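Local coordinates for protein tropomodulin (Caenorhabditis elegans, PDB 1PGV) that probably caps the pointed end of actin filaments through binding actin and tropomyosin, this chain being its C-terminal leucine-rich-repeat domain, at residues R37-D42 / C67-I72; V124-V129 / E155-L160; R58-I63 / S83-R88; L110-L115 / Q136-L141; R117-T122 / M151-N156. All blocks are in the same frame, centred on the assembly; numbering follows the deposited sequence.

Contact 1 of 5, residues R37-D42 / C67-I72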
# COMPACT_ATOMS: atom_id res chain seq x y z
N ARG A 37 15.47 9.75 -4.07
CA ARG A 37 16.67 9.60 -3.25
C ARG A 37 17.10 10.93 -2.64
O ARG A 37 17.58 10.98 -1.51
CB ARG A 37 17.83 9.04 -4.08
CG ARG A 37 17.69 7.58 -4.45
CD ARG A 37 18.88 7.12 -5.28
NE ARG A 37 18.82 5.69 -5.58
CZ ARG A 37 19.57 5.09 -6.50
NH1 ARG A 37 20.44 5.80 -7.21
NH2 ARG A 37 19.45 3.79 -6.71
N GLU A 38 16.92 12.01 -3.40
CA GLU A 38 17.30 13.34 -2.94
C GLU A 38 16.16 13.98 -2.15
O GLU A 38 16.23 15.16 -1.81
CB GLU A 38 17.68 14.21 -4.13
CG GLU A 38 18.80 13.63 -4.98
CD GLU A 38 19.18 14.52 -6.15
OE1 GLU A 38 18.29 14.86 -6.96
OE2 GLU A 38 20.37 14.87 -6.27
N ASP A 39 15.13 13.20 -1.87
CA ASP A 39 13.98 13.68 -1.11
C ASP A 39 13.35 14.93 -1.74
O ASP A 39 13.09 15.92 -1.06
CB ASP A 39 14.40 13.94 0.34
CG ASP A 39 13.23 14.25 1.24
OD1 ASP A 39 12.12 13.73 0.99
OD2 ASP A 39 13.41 15.01 2.21
N ASP A 40 13.11 14.86 -3.04
CA ASP A 40 12.51 15.95 -3.80
C ASP A 40 11.20 16.39 -3.15
O ASP A 40 10.29 15.59 -2.98
CB ASP A 40 12.26 15.49 -5.24
CG ASP A 40 11.80 16.62 -6.14
OD1 ASP A 40 10.66 17.09 -5.96
OD2 ASP A 40 12.59 17.02 -7.02
N THR A 41 11.11 17.67 -2.81
CA THR A 41 9.93 18.21 -2.15
C THR A 41 8.68 18.30 -3.03
O THR A 41 7.57 18.41 -2.52
CB THR A 41 10.21 19.62 -1.57
OG1 THR A 41 9.04 20.10 -0.91
CG2 THR A 41 10.59 20.58 -2.69
N ASP A 42 8.87 18.25 -4.35
CA ASP A 42 7.74 18.36 -5.28
C ASP A 42 7.21 17.06 -5.85
O ASP A 42 6.09 17.01 -6.36
CB ASP A 42 8.13 19.31 -6.42
CG ASP A 42 8.69 20.62 -5.91
OD1 ASP A 42 9.83 20.97 -6.28
OD2 ASP A 42 7.98 21.31 -5.15
N CYS A 67 11.85 5.29 -0.06
CA CYS A 67 12.03 5.30 1.39
C CYS A 67 12.72 6.56 1.89
O CYS A 67 12.57 6.93 3.06
CB CYS A 67 12.83 4.08 1.85
SG CYS A 67 12.00 2.51 1.59
N ASN A 68 13.47 7.21 1.02
CA ASN A 68 14.19 8.43 1.38
C ASN A 68 13.35 9.70 1.26
O ASN A 68 13.77 10.77 1.71
CB ASN A 68 15.45 8.56 0.52
CG ASN A 68 16.37 7.37 0.67
OD1 ASN A 68 16.86 7.09 1.76
ND2 ASN A 68 16.60 6.65 -0.42
N SER A 69 12.17 9.57 0.67
CA SER A 69 11.29 10.72 0.49
C SER A 69 10.26 10.90 1.60
O SER A 69 9.54 9.96 1.95
CB SER A 69 10.56 10.62 -0.84
OG SER A 69 9.50 11.57 -0.90
N LYS A 70 10.19 12.10 2.15
CA LYS A 70 9.22 12.39 3.20
C LYS A 70 8.09 13.20 2.57
O LYS A 70 7.28 13.80 3.27
CB LYS A 70 9.86 13.17 4.35
CG LYS A 70 10.55 14.45 3.94
CD LYS A 70 11.14 15.15 5.16
CE LYS A 70 11.99 16.34 4.77
NZ LYS A 70 11.21 17.36 4.02
N HIS A 71 8.04 13.18 1.24
CA HIS A 71 7.03 13.93 0.51
C HIS A 71 6.09 13.09 -0.35
O HIS A 71 4.95 13.46 -0.58
CB HIS A 71 7.73 14.97 -0.37
CG HIS A 71 8.60 15.92 0.40
ND1 HIS A 71 8.09 16.94 1.17
CD2 HIS A 71 9.94 15.98 0.54
CE1 HIS A 71 9.08 17.59 1.76
NE2 HIS A 71 10.22 17.02 1.39
N ILE A 72 6.57 11.94 -0.83
CA ILE A 72 5.73 11.10 -1.68
C ILE A 72 4.38 10.81 -1.02
O ILE A 72 4.31 10.42 0.14
CB ILE A 72 6.45 9.77 -2.03
CG1 ILE A 72 5.56 8.94 -2.96
CG2 ILE A 72 6.81 9.02 -0.76
CD1 ILE A 72 6.24 7.69 -3.51
O HOH W 1 9.57 13.06 -3.15
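Asp39 and His71 form the tight part of this contact between two loops. The Asp39 and His71 side chains cross at about a right angle, while the carboxylate and ring planes are only 23° apart. Asp39 OD1 accepts a hydrogen bond from Lys70 N at 2.8 Å, with an N-H...O angle of 163°. The donor meets OD1 on the syn side. Asp39 CG is anti to the backbone N (chi1 -172°), placing it beside Asn68 O and His71 CD2. Thr41 CA lies over one face of the His71 ring, 3.6 Å from its centroid, in a CH-pi contact. Lys70 CG lies over the opposite face, also offset toward the rim. One water donates to Asp40 O (2.6 Å) and accepts from Ser69 OG (2.7 Å). Ser69 OG itself accepts from His71 N and Ile72 N, an ST turn and ST motif.

The outer side is looser. The salt bridge from Lys70 NZ to Asp39 OD2 is long, 3.7 Å. Asn68 CB rests against Arg37 O at an exposed margin.

Asp39 is the C-prime residue of the Schellman motif that ends helix 29-37. The contact joins the loop from that helix to strand 45-47 with the loop from helix 56-66 to strand 74-76.

Contact 2 of 5, residues V124-V129 / E155-L160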
# COMPACT_ATOMS: atom_id res chain seq x y z
N VAL A 124 2.61 1.16 11.65
CA VAL A 124 3.72 1.91 12.20
C VAL A 124 3.51 3.43 12.16
O VAL A 124 3.60 4.10 13.18
CB VAL A 124 5.03 1.55 11.49
CG1 VAL A 124 6.19 2.34 12.08
CG2 VAL A 124 5.29 0.05 11.63
N THR A 125 3.22 3.96 10.97
CA THR A 125 3.00 5.40 10.84
C THR A 125 1.55 5.75 10.52
O THR A 125 1.11 6.89 10.73
CB THR A 125 3.87 6.00 9.72
OG1 THR A 125 3.43 5.51 8.46
CG2 THR A 125 5.33 5.64 9.93
N GLN A 126 0.82 4.77 10.00
CA GLN A 126 -0.57 4.96 9.62
C GLN A 126 -0.81 6.19 8.72
O GLN A 126 -1.80 6.91 8.86
CB GLN A 126 -1.46 5.02 10.88
CG GLN A 126 -1.53 3.67 11.59
CD GLN A 126 -2.47 3.65 12.78
OE1 GLN A 126 -3.58 4.17 12.71
NE2 GLN A 126 -2.02 3.04 13.87
N SER A 127 0.11 6.40 7.79
CA SER A 127 -0.00 7.52 6.85
C SER A 127 -0.94 7.12 5.71
O SER A 127 -1.68 7.95 5.18
CB SER A 127 1.37 7.88 6.29
OG SER A 127 1.90 6.82 5.50
N ILE A 128 -0.92 5.84 5.34
CA ILE A 128 -1.75 5.36 4.24
C ILE A 128 -3.25 5.34 4.51
O ILE A 128 -3.71 4.87 5.55
CB ILE A 128 -1.31 3.92 3.82
CG1 ILE A 128 0.14 3.96 3.31
CG2 ILE A 128 -2.25 3.38 2.77
CD1 ILE A 128 0.72 2.58 2.96
N VAL A 129 -4.02 5.86 3.55
CA VAL A 129 -5.48 5.88 3.66
C VAL A 129 -6.13 4.99 2.60
O VAL A 129 -7.29 4.61 2.71
CB VAL A 129 -6.06 7.31 3.53
CG1 VAL A 129 -5.44 8.20 4.59
CG2 VAL A 129 -5.81 7.86 2.14
N GLU A 155 -7.23 -2.18 13.76
CA GLU A 155 -6.37 -1.38 14.62
C GLU A 155 -5.88 -0.10 13.92
O GLU A 155 -5.41 0.83 14.57
CB GLU A 155 -5.16 -2.20 15.07
CG GLU A 155 -4.41 -1.61 16.24
CD GLU A 155 -3.20 -2.42 16.62
OE1 GLU A 155 -3.26 -3.67 16.53
OE2 GLU A 155 -2.18 -1.81 17.02
N ASN A 156 -5.99 -0.07 12.60
CA ASN A 156 -5.54 1.08 11.83
C ASN A 156 -6.62 2.16 11.84
O ASN A 156 -7.76 1.90 11.49
CB ASN A 156 -5.25 0.65 10.39
CG ASN A 156 -4.55 1.74 9.58
OD1 ASN A 156 -5.06 2.86 9.45
ND2 ASN A 156 -3.37 1.41 9.04
N GLU A 157 -6.26 3.38 12.25
CA GLU A 157 -7.22 4.48 12.32
C GLU A 157 -7.27 5.38 11.08
O GLU A 157 -8.17 6.22 10.96
CB GLU A 157 -6.93 5.34 13.55
CG GLU A 157 -7.13 4.63 14.88
CD GLU A 157 -6.80 5.51 16.08
OE1 GLU A 157 -6.92 5.02 17.22
OE2 GLU A 157 -6.40 6.68 15.88
N SER A 158 -6.32 5.21 10.16
CA SER A 158 -6.27 6.04 8.95
C SER A 158 -6.87 5.45 7.68
O SER A 158 -7.39 6.18 6.84
CB SER A 158 -4.83 6.46 8.67
OG SER A 158 -4.29 7.22 9.74
N LEU A 159 -6.80 4.13 7.52
CA LEU A 159 -7.34 3.49 6.32
C LEU A 159 -8.81 3.77 6.03
O LEU A 159 -9.67 3.56 6.88
CB LEU A 159 -7.15 1.96 6.41
CG LEU A 159 -5.70 1.48 6.33
CD1 LEU A 159 -5.65 -0.03 6.59
CD2 LEU A 159 -5.13 1.79 4.95
N LEU A 160 -9.07 4.23 4.81
CA LEU A 160 -10.43 4.53 4.37
C LEU A 160 -10.85 3.57 3.28
O LEU A 160 -12.03 3.26 3.14
CB LEU A 160 -10.51 5.97 3.86
CG LEU A 160 -10.16 7.03 4.90
CD1 LEU A 160 -10.17 8.42 4.24
CD2 LEU A 160 -11.16 6.97 6.05
O HOH W 2 -3.84 2.18 16.20
O HOH W 3 -4.32 7.09 12.50
O HOH W 4 -2.26 3.43 7.30
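Two successive helix-to-strand loops of the leucine-rich-repeat fold meet here, where residues 124-129 lead into strand 130-132 and residues 155-160 into the neighbouring parallel strand 161-163. Gln126 carries the polar half. Its chain is extended beyond CG, and OE1 accepts from Glu157 N at 2.8 Å, with the donor above the amide carbonyl plane. The backbone O of Gln126 accepts from Ser158 OG at 2.7 Å, and this donor lies in the carbonyl plane. A water donates to both Gln126 OE1 and Ser158 OG. Another links Gln126 NE2 to Glu155 O.

The Gln126 and Asn156 side chains run antiparallel past one another, their amide planes 44° apart. Asn156 OD1 is gripped by Ser158 N and Leu159 N, an Asx turn and Asx motif that shape the second loop. Asn156 ND2 donates to a water that in turn donates to Ile128 O.

The apolar half is buried. Ile128 and Leu159 run alongside each other, directed the same way, with CG2 of Ile128 3.9 Å from CD2 of Leu159. Leu159 also packs on Leu179 of helix 169-190. Just before the strands begin, Leu160 N donates to Val129 O at 2.8 Å, with an N-H...O angle of 165°.

Contact 3 of 5, residues R58-I63 / S83-R88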
# COMPACT_ATOMS: atom_id res chain seq x y z
N ARG A 58 15.44 -2.28 -11.25
CA ARG A 58 15.08 -0.87 -11.28
C ARG A 58 13.86 -0.64 -10.39
O ARG A 58 13.77 0.36 -9.68
CB ARG A 58 14.77 -0.43 -12.71
CG ARG A 58 15.98 -0.29 -13.62
CD ARG A 58 16.86 0.89 -13.22
NE ARG A 58 17.54 0.68 -11.95
CZ ARG A 58 18.34 1.57 -11.37
NH1 ARG A 58 18.56 2.74 -11.95
NH2 ARG A 58 18.92 1.29 -10.21
N ILE A 59 12.90 -1.56 -10.45
CA ILE A 59 11.71 -1.45 -9.62
C ILE A 59 12.14 -1.54 -8.16
O ILE A 59 11.64 -0.80 -7.31
CB ILE A 59 10.69 -2.56 -9.95
CG1 ILE A 59 10.11 -2.32 -11.35
CG2 ILE A 59 9.58 -2.59 -8.90
CD1 ILE A 59 9.09 -3.34 -11.79
N ARG A 60 13.08 -2.44 -7.88
CA ARG A 60 13.58 -2.59 -6.52
C ARG A 60 14.28 -1.31 -6.08
O ARG A 60 14.13 -0.87 -4.94
CB ARG A 60 14.56 -3.76 -6.42
CG ARG A 60 13.92 -5.14 -6.39
CD ARG A 60 15.01 -6.20 -6.24
NE ARG A 60 14.47 -7.54 -5.98
CZ ARG A 60 15.22 -8.62 -5.80
NH1 ARG A 60 16.54 -8.53 -5.85
NH2 ARG A 60 14.65 -9.80 -5.56
N SER A 61 15.05 -0.71 -6.99
CA SER A 61 15.76 0.52 -6.66
C SER A 61 14.80 1.69 -6.48
O SER A 61 15.04 2.59 -5.67
CB SER A 61 16.79 0.85 -7.75
OG SER A 61 16.18 0.91 -9.03
N LEU A 62 13.70 1.67 -7.23
CA LEU A 62 12.68 2.72 -7.13
C LEU A 62 12.03 2.66 -5.75
O LEU A 62 11.90 3.68 -5.07
CB LEU A 62 11.62 2.52 -8.21
CG LEU A 62 10.44 3.50 -8.19
CD1 LEU A 62 10.93 4.92 -8.47
CD2 LEU A 62 9.41 3.08 -9.23
N ILE A 63 11.61 1.47 -5.35
CA ILE A 63 10.99 1.28 -4.04
C ILE A 63 11.93 1.73 -2.94
O ILE A 63 11.54 2.43 -2.02
CB ILE A 63 10.62 -0.21 -3.81
CG1 ILE A 63 9.48 -0.61 -4.76
CG2 ILE A 63 10.23 -0.43 -2.36
CD1 ILE A 63 9.20 -2.10 -4.81
N SER A 83 6.53 -9.54 -8.26
CA SER A 83 6.26 -10.65 -7.35
C SER A 83 6.81 -10.29 -5.97
O SER A 83 7.35 -9.21 -5.78
CB SER A 83 6.92 -11.93 -7.86
OG SER A 83 8.33 -11.85 -7.74
N ASP A 84 6.68 -11.21 -5.02
CA ASP A 84 7.16 -10.96 -3.67
C ASP A 84 8.60 -10.46 -3.59
O ASP A 84 8.92 -9.60 -2.77
CB ASP A 84 7.02 -12.21 -2.81
CG ASP A 84 5.60 -12.45 -2.36
OD1 ASP A 84 4.68 -11.79 -2.90
OD2 ASP A 84 5.40 -13.30 -1.46
N SER A 85 9.48 -11.00 -4.44
CA SER A 85 10.87 -10.59 -4.41
C SER A 85 11.06 -9.09 -4.66
O SER A 85 11.88 -8.46 -4.00
CB SER A 85 11.69 -11.42 -5.42
OG SER A 85 11.06 -11.45 -6.68
N GLU A 86 10.30 -8.53 -5.58
CA GLU A 86 10.41 -7.10 -5.88
C GLU A 86 9.61 -6.23 -4.91
O GLU A 86 10.01 -5.10 -4.62
CB GLU A 86 9.95 -6.79 -7.31
CG GLU A 86 10.78 -7.41 -8.41
CD GLU A 86 10.42 -8.86 -8.68
OE1 GLU A 86 9.23 -9.13 -8.94
OE2 GLU A 86 11.33 -9.72 -8.63
N ALA A 87 8.49 -6.75 -4.42
CA ALA A 87 7.63 -5.99 -3.52
C ALA A 87 8.00 -6.03 -2.04
O ALA A 87 7.46 -5.25 -1.25
CB ALA A 87 6.18 -6.44 -3.71
N ARG A 88 8.91 -6.91 -1.66
CA ARG A 88 9.31 -7.02 -0.26
C ARG A 88 9.81 -5.68 0.30
O ARG A 88 9.59 -5.37 1.47
CB ARG A 88 10.41 -8.07 -0.10
CG ARG A 88 10.11 -9.12 0.96
CD ARG A 88 10.06 -10.52 0.36
NE ARG A 88 11.32 -10.87 -0.30
CZ ARG A 88 11.50 -11.97 -1.03
NH1 ARG A 88 10.50 -12.83 -1.20
NH2 ARG A 88 12.68 -12.20 -1.60
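The backbones of helices 56-66 and 84-87 come nearest at Arg60 and Glu86, whose CA atoms are 5.5 Å apart. Arg60 is extended from CG to NE and reaches across to Ser85 of the second helix. Its NE makes a weak hydrogen bond to Ser85 O, 3.4 Å long with an angle of 131°. Ser85 CB sits at the guanidinium edge, in plane, 3.4 Å from Arg60 NH2. Ile63 CD1 presses on Glu86 O at 3.1 Å, and Ile63 packs on Phe75.

Glu86 OE1 accepts from Ser83 N at 2.8 Å and also from Ser83 OG, while Ser85 OG donates to OE2. Arg60 NH2 is 4.5 Å from Glu86 OE2, which lies well out of the guanidinium plane, so they probably interact through charge alone.

Ser83 is the N-cap and Glu86 is N3, so their bond through Ser83 N is one half of a capping box. The contact joins consecutive helices in the layer packed on the parallel sheet, as in leucine-rich-repeat folds.

Contact 4 of 5, residues L110-L115 / Q136-L141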
# COMPACT_ATOMS: atom_id res chain seq x y z
N LEU A 110 1.71 -10.95 -6.24
CA LEU A 110 2.01 -10.93 -4.81
C LEU A 110 1.23 -12.01 -4.07
O LEU A 110 0.07 -12.28 -4.38
CB LEU A 110 1.69 -9.55 -4.22
CG LEU A 110 2.40 -8.39 -4.92
CD1 LEU A 110 2.12 -7.10 -4.15
CD2 LEU A 110 3.91 -8.65 -4.96
N THR A 111 1.87 -12.62 -3.07
CA THR A 111 1.23 -13.68 -2.30
C THR A 111 0.40 -13.13 -1.14
O THR A 111 0.67 -12.05 -0.63
CB THR A 111 2.26 -14.65 -1.70
OG1 THR A 111 3.03 -13.96 -0.71
CG2 THR A 111 3.19 -15.16 -2.78
N PRO A 112 -0.61 -13.89 -0.70
CA PRO A 112 -1.47 -13.47 0.41
C PRO A 112 -0.65 -13.15 1.65
O PRO A 112 -0.94 -12.21 2.39
CB PRO A 112 -2.38 -14.68 0.62
CG PRO A 112 -2.54 -15.21 -0.77
CD PRO A 112 -1.12 -15.14 -1.31
N GLU A 113 0.40 -13.95 1.88
CA GLU A 113 1.26 -13.75 3.04
C GLU A 113 1.98 -12.41 3.00
O GLU A 113 2.09 -11.73 4.02
CB GLU A 113 2.30 -14.88 3.13
CG GLU A 113 1.72 -16.28 3.32
CD GLU A 113 0.80 -16.69 2.18
OE1 GLU A 113 1.18 -16.54 1.01
OE2 GLU A 113 -0.31 -17.19 2.47
N LEU A 114 2.49 -12.04 1.83
CA LEU A 114 3.19 -10.77 1.73
C LEU A 114 2.20 -9.62 1.91
O LEU A 114 2.51 -8.64 2.60
CB LEU A 114 3.89 -10.64 0.37
CG LEU A 114 4.66 -9.33 0.19
CD1 LEU A 114 5.61 -9.10 1.36
CD2 LEU A 114 5.43 -9.36 -1.12
N LEU A 115 1.03 -9.74 1.31
CA LEU A 115 0.00 -8.70 1.43
C LEU A 115 -0.37 -8.50 2.89
O LEU A 115 -0.56 -7.37 3.34
CB LEU A 115 -1.25 -9.08 0.63
CG LEU A 115 -1.06 -9.08 -0.89
CD1 LEU A 115 -2.39 -9.37 -1.57
CD2 LEU A 115 -0.51 -7.71 -1.34
N GLN A 136 -4.70 -10.31 -7.58
CA GLN A 136 -3.36 -10.86 -7.72
C GLN A 136 -3.58 -12.18 -8.44
O GLN A 136 -4.72 -12.66 -8.51
CB GLN A 136 -2.72 -11.12 -6.35
CG GLN A 136 -2.49 -9.89 -5.48
CD GLN A 136 -1.64 -8.83 -6.16
OE1 GLN A 136 -0.62 -9.13 -6.78
NE2 GLN A 136 -2.05 -7.57 -6.02
N ARG A 137 -2.52 -12.78 -8.97
CA ARG A 137 -2.65 -14.06 -9.66
C ARG A 137 -3.23 -15.07 -8.68
O ARG A 137 -4.13 -15.83 -9.02
CB ARG A 137 -1.29 -14.52 -10.20
CG ARG A 137 -1.32 -15.90 -10.85
CD ARG A 137 -2.41 -16.02 -11.92
NE ARG A 137 -2.15 -15.18 -13.09
CZ ARG A 137 -1.16 -15.38 -13.96
NH1 ARG A 137 -0.32 -16.39 -13.79
NH2 ARG A 137 -1.02 -14.56 -14.99
N GLN A 138 -2.70 -15.07 -7.46
CA GLN A 138 -3.18 -15.95 -6.39
C GLN A 138 -4.25 -15.16 -5.66
O GLN A 138 -3.94 -14.38 -4.76
CB GLN A 138 -2.08 -16.27 -5.39
CG GLN A 138 -0.93 -17.10 -5.89
CD GLN A 138 0.06 -17.42 -4.78
OE1 GLN A 138 -0.32 -17.95 -3.73
NE2 GLN A 138 1.33 -17.08 -5.00
N SER A 139 -5.51 -15.37 -6.02
CA SER A 139 -6.60 -14.63 -5.39
C SER A 139 -7.02 -15.09 -3.99
O SER A 139 -7.32 -14.26 -3.13
CB SER A 139 -7.82 -14.63 -6.32
OG SER A 139 -8.20 -15.95 -6.67
N VAL A 140 -7.02 -16.40 -3.75
CA VAL A 140 -7.43 -16.93 -2.45
C VAL A 140 -6.44 -16.61 -1.33
O VAL A 140 -5.32 -17.13 -1.31
CB VAL A 140 -7.62 -18.46 -2.52
CG1 VAL A 140 -8.08 -18.99 -1.16
CG2 VAL A 140 -8.65 -18.80 -3.60
N LEU A 141 -6.88 -15.78 -0.39
CA LEU A 141 -6.03 -15.38 0.73
C LEU A 141 -5.86 -16.48 1.77
O LEU A 141 -4.77 -16.67 2.30
CB LEU A 141 -6.63 -14.15 1.41
CG LEU A 141 -6.82 -12.90 0.56
CD1 LEU A 141 -7.61 -11.85 1.34
CD2 LEU A 141 -5.47 -12.35 0.14
O HOH W 5 -0.31 -13.80 -6.68
O HOH W 6 -2.53 -12.74 -3.21
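Pro112 overlaps the backbone at Val140 and Leu141. Its CG lies 3.4 Å from Val140 O, and its CB touches Leu141 CD2 at 3.9 Å. Gln138 crosses the proline at about a right angle, with OE1 near Pro112 CD. The other end of its amide meets Thr111, where Gln138 NE2 is 3.5 Å from Thr111 CG2. The Thr111 and Gln138 side chains run alongside, both directed the same way.

The Gln136 chain bends at chi2 (-56°), which turns CD back toward Leu110. OE1 then accepts from Leu110 N at 3.0 Å, with an N-H...O angle of 158° and the donor tilted from the carbonyl plane. NE2 of the same amide donates to Val105 O and Ala133 O. Gln136 CG also packs on Leu115 CD1 at 3.9 Å.

Leu110 O receives two waters. One accepts from Gln138 N and the other donates to Gln138 O. Thr111 OG1 caps helix 112-121 by accepting from Leu114 N, 3.2 Å away, and also bonds to Asp84.

The buried Gln136 amide thus has partners for both its polar ends. Its bonds fix the orientation of the amide and tie together the loops after strands 102-104 and 130-132, while water mediates the backbone contact at Gln138.

Contact 5 of 5, residues R117-T122 / M151-N156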
# COMPACT_ATOMS: atom_id res chain seq x y z
N ARG A 117 1.58 -8.96 5.41
CA ARG A 117 2.68 -8.25 6.05
C ARG A 117 2.64 -6.76 5.67
O ARG A 117 2.89 -5.90 6.51
CB ARG A 117 4.02 -8.85 5.63
CG ARG A 117 4.23 -10.28 6.13
CD ARG A 117 5.55 -10.84 5.62
NE ARG A 117 6.69 -10.08 6.12
CZ ARG A 117 7.90 -10.10 5.57
NH1 ARG A 117 8.14 -10.85 4.50
NH2 ARG A 117 8.88 -9.38 6.10
N LEU A 118 2.32 -6.47 4.41
CA LEU A 118 2.25 -5.07 3.98
C LEU A 118 1.17 -4.31 4.75
O LEU A 118 1.40 -3.19 5.22
CB LEU A 118 1.97 -4.99 2.47
CG LEU A 118 3.03 -5.59 1.54
CD1 LEU A 118 2.57 -5.43 0.10
CD2 LEU A 118 4.38 -4.91 1.75
N LEU A 119 -0.00 -4.92 4.90
CA LEU A 119 -1.09 -4.27 5.64
C LEU A 119 -0.75 -4.12 7.12
O LEU A 119 -1.07 -3.11 7.74
CB LEU A 119 -2.39 -5.06 5.50
CG LEU A 119 -3.38 -4.58 4.44
CD1 LEU A 119 -4.54 -5.56 4.35
CD2 LEU A 119 -3.89 -3.18 4.80
N ARG A 120 -0.09 -5.12 7.71
CA ARG A 120 0.25 -5.00 9.11
C ARG A 120 1.29 -3.89 9.31
O ARG A 120 1.30 -3.20 10.33
CB ARG A 120 0.77 -6.34 9.65
CG ARG A 120 0.93 -6.39 11.16
CD ARG A 120 0.78 -7.83 11.66
NE ARG A 120 -0.61 -8.28 11.67
CZ ARG A 120 -1.44 -8.14 12.70
NH1 ARG A 120 -1.02 -7.57 13.82
NH2 ARG A 120 -2.68 -8.60 12.63
N SER A 121 2.15 -3.69 8.31
CA SER A 121 3.17 -2.65 8.41
C SER A 121 2.58 -1.24 8.37
O SER A 121 3.24 -0.29 8.80
CB SER A 121 4.20 -2.81 7.29
OG SER A 121 3.63 -2.62 6.01
N THR A 122 1.36 -1.11 7.88
CA THR A 122 0.71 0.20 7.80
C THR A 122 0.45 0.78 9.19
O THR A 122 0.17 1.98 9.34
CB THR A 122 -0.65 0.12 7.05
OG1 THR A 122 -1.58 -0.65 7.83
CG2 THR A 122 -0.47 -0.52 5.68
N MET A 151 -7.69 -7.98 11.62
CA MET A 151 -7.27 -7.42 12.90
C MET A 151 -6.35 -6.22 12.71
O MET A 151 -6.41 -5.25 13.47
CB MET A 151 -6.57 -8.49 13.75
CG MET A 151 -7.49 -9.64 14.13
SD MET A 151 -9.08 -9.08 14.80
CE MET A 151 -8.60 -8.59 16.42
N ALA A 152 -5.49 -6.29 11.70
CA ALA A 152 -4.56 -5.20 11.40
C ALA A 152 -5.34 -3.95 11.00
O ALA A 152 -5.05 -2.85 11.45
CB ALA A 152 -3.62 -5.59 10.28
N ILE A 153 -6.32 -4.16 10.13
CA ILE A 153 -7.16 -3.06 9.64
C ILE A 153 -7.98 -2.45 10.78
O ILE A 153 -8.09 -1.23 10.90
CB ILE A 153 -8.10 -3.56 8.53
CG1 ILE A 153 -7.28 -3.94 7.30
CG2 ILE A 153 -9.13 -2.48 8.20
CD1 ILE A 153 -8.07 -4.65 6.21
N GLU A 154 -8.54 -3.31 11.63
CA GLU A 154 -9.34 -2.84 12.74
C GLU A 154 -8.54 -1.94 13.67
O GLU A 154 -9.08 -1.04 14.30
CB GLU A 154 -9.91 -4.05 13.49
CG GLU A 154 -10.96 -3.73 14.52
CD GLU A 154 -11.64 -4.98 15.04
OE1 GLU A 154 -12.61 -5.46 14.40
OE2 GLU A 154 -11.20 -5.50 16.08
N GLU A 155 -7.23 -2.18 13.76
CA GLU A 155 -6.37 -1.38 14.62
C GLU A 155 -5.88 -0.10 13.92
O GLU A 155 -5.41 0.83 14.57
CB GLU A 155 -5.16 -2.20 15.07
CG GLU A 155 -4.41 -1.61 16.24
CD GLU A 155 -3.20 -2.42 16.62
OE1 GLU A 155 -3.26 -3.67 16.53
OE2 GLU A 155 -2.18 -1.81 17.02
N ASN A 156 -5.99 -0.07 12.60
CA ASN A 156 -5.54 1.08 11.83
C ASN A 156 -6.62 2.16 11.84
O ASN A 156 -7.76 1.90 11.49
CB ASN A 156 -5.25 0.65 10.39
CG ASN A 156 -4.55 1.74 9.58
OD1 ASN A 156 -5.06 2.86 9.45
ND2 ASN A 156 -3.37 1.41 9.04
O HOH W 4 -2.26 3.43 7.30
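Helices 117-121 and 151-155 pack side by side in the leucine-rich-repeat fold. The axes of the two segments approach to 9.1 Å and run nearly parallel, with a crossing angle of 19°. Each helix follows one strand of the parallel sheet and precedes the next.

The apolar packing lies on the buried side. Leu119 and Ile153 cross obliquely, and their CD1 atoms meet at 4.1 Å. Leu119 also rests on Phe131 of strand 130-132, while Ile153 touches Val175 of helix 169-190. Ala152 points its CB toward the first helix. Its small size suits the close backbones, with the CA atoms of Arg120 and Ala152 5.3 Å apart.

Charged and apolar groups meet at the exposed margin. The Arg120 chain bends at chi3 (-75°), turning NE aside, and chi4 (-90°) sets CZ near Ala152 CB. One guanidinium face lies on Ala152 CB, offset toward the rim, and Arg120 NH2 is 3.9 Å from this carbon. Met151 CB sits at the guanidinium edge. Arg120 NE forms a salt bridge with Asp148 of helix 143-155.

Polar contacts gather at the C-terminal ends of the helices. The side chains of Thr122 and Asn156 cross at about a right angle. Asn156 OD1 accepts from Ser158 N, while ND2 makes a weak hydrogen bond of 3.0 Å to Thr122 OG1. That hydroxyl donates in turn to Leu119 O at 2.5 Å, in the carbonyl plane.

How the contacts relate
From the N terminus, contact 1 opens at the end of helix 29-37 and closes at residues 67-72. Contact 3 opens within that span, on helix 56-66, and closes at 83-88, so the two cross. Both are complete before the other three begin. Contact 4 opens at 110-115; contacts 5 and 2 open at 117-122 and 124-129 before it closes at 136-141, so each crosses it. Contacts 5 and 2 finish on the overlapping residues 151-156 and 155-160. They share Glu155, Asn156 and a water. Asp84 and Thr111 bridge contacts 3 and 4. Together the contacts tie successive helices and loops along the parallel sheet.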